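Local coordinates for adhesion G-protein coupled receptor G6 (Danio rerio, PDB 6V55) that probably acts as an adhesion receptor that signals through G proteins in myelination, with a large extracellular region, at residues L532-E535 with E536-V540. Sequence-based numbering, arbitrary orientation.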
# COMPACT_ATOMS: atom_id res chain seq x y z
N LEU A 532 -10.29 -21.00 -5.23
CA LEU A 532 -11.50 -20.90 -6.04
C LEU A 532 -12.64 -21.66 -5.39
O LEU A 532 -12.44 -22.62 -4.65
CB LEU A 532 -11.28 -21.43 -7.46
CG LEU A 532 -10.53 -20.52 -8.44
CD1 LEU A 532 -10.73 -21.00 -9.88
CD2 LEU A 532 -10.98 -19.07 -8.28
N SER A 533 -13.86 -21.22 -5.70
CA SER A 533 -15.02 -22.01 -5.34
C SER A 533 -15.10 -23.22 -6.25
O SER A 533 -14.48 -23.27 -7.32
CB SER A 533 -16.30 -21.19 -5.47
OG SER A 533 -16.54 -20.86 -6.83
N LYS A 534 -15.88 -24.22 -5.81
CA LYS A 534 -16.12 -25.39 -6.64
C LYS A 534 -16.94 -25.03 -7.87
O LYS A 534 -16.73 -25.63 -8.92
CB LYS A 534 -16.78 -26.51 -5.81
CG LYS A 534 -18.30 -26.58 -5.75
CD LYS A 534 -18.82 -28.00 -5.48
CE LYS A 534 -18.55 -28.94 -6.66
NZ LYS A 534 -19.19 -28.49 -7.94
N GLU A 535 -17.78 -24.00 -7.80
CA GLU A 535 -18.56 -23.61 -8.97
C GLU A 535 -17.74 -22.81 -9.96
O GLU A 535 -18.01 -22.89 -11.16
CB GLU A 535 -19.82 -22.85 -8.56
CG GLU A 535 -20.71 -23.58 -7.54
CD GLU A 535 -20.37 -23.26 -6.08
OE1 GLU A 535 -20.75 -24.05 -5.18
OE2 GLU A 535 -19.74 -22.19 -5.84
N GLU A 536 -16.73 -22.04 -9.51
CA GLU A 536 -15.84 -21.37 -10.46
C GLU A 536 -14.93 -22.37 -11.16
O GLU A 536 -14.61 -22.20 -12.35
CB GLU A 536 -14.98 -20.33 -9.75
CG GLU A 536 -15.46 -18.91 -9.90
CD GLU A 536 -15.05 -18.02 -8.73
OE1 GLU A 536 -14.24 -18.49 -7.89
OE2 GLU A 536 -15.57 -16.88 -8.64
N LEU A 537 -14.54 -23.42 -10.45
CA LEU A 537 -13.60 -24.40 -10.97
C LEU A 537 -14.20 -25.23 -12.10
O LEU A 537 -13.52 -25.50 -13.10
CB LEU A 537 -13.15 -25.30 -9.83
CG LEU A 537 -11.94 -26.14 -10.14
CD1 LEU A 537 -10.95 -25.90 -9.05
CD2 LEU A 537 -12.32 -27.60 -10.20
N THR A 538 -15.48 -25.63 -12.00
CA THR A 538 -16.08 -26.35 -13.13
C THR A 538 -16.38 -25.41 -14.30
O THR A 538 -16.46 -25.87 -15.44
CB THR A 538 -17.35 -27.14 -12.72
OG1 THR A 538 -18.52 -26.31 -12.72
CG2 THR A 538 -17.19 -27.81 -11.34
N GLN A 539 -16.48 -24.09 -14.06
CA GLN A 539 -16.61 -23.18 -15.18
C GLN A 539 -15.29 -22.92 -15.87
O GLN A 539 -15.27 -22.63 -17.08
CB GLN A 539 -17.19 -21.85 -14.73
CG GLN A 539 -18.58 -21.98 -14.24
CD GLN A 539 -18.96 -20.79 -13.44
OE1 GLN A 539 -18.49 -19.68 -13.69
NE2 GLN A 539 -19.81 -21.00 -12.45
N VAL A 540 -14.18 -22.99 -15.14
CA VAL A 540 -12.89 -22.85 -15.79
C VAL A 540 -12.59 -24.10 -16.62
O VAL A 540 -12.12 -24.02 -17.76
CB VAL A 540 -11.80 -22.54 -14.74
CG1 VAL A 540 -10.45 -22.56 -15.34
CG2 VAL A 540 -12.02 -21.14 -14.15
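Leu537 N donates to Ser533 O (3.1 Å), closing the first turn of helix 534-550, and weaker bonds of the same spacing follow, Thr538 N to Lys534 O and Gln539 N to Glu535 O. The amides at a helix start lack a carbonyl from a preceding turn, and here the side chain of Ser533 takes up the Glu536 amide. With OG set between its own backbone N and carbonyl carbon (chi1 66°), the hydroxyl accepts from Glu536 N at 2.9 Å, the N-H...O angle being 153°. The same OG gives a weak bond to Glu536 OE1 at 3.5 Å, while His457 NE2 bonds to Glu536 OE2. With an alanine here instead of Ser533, Glu536 N would probably lose its capping acceptor, and the weak tie to OE1 would go too. Leu532 crosses the Glu536 chain at about a right angle, its CD2 lying 3.3 Å from Glu536 OE1, while its CD1 reaches Val540 CG2 loosely at 4.5 Å. On another side, Thr538 turns its CG2 methyl to Lys534 O, 3.3 Å away. Leu537 and Val540 pack on helix 555-568. The whole is a serine N-cap, with the glutamate three residues on tied weakly to the same hydroxyl, starting a helix in the helical bundle of what is probably the GAIN domain.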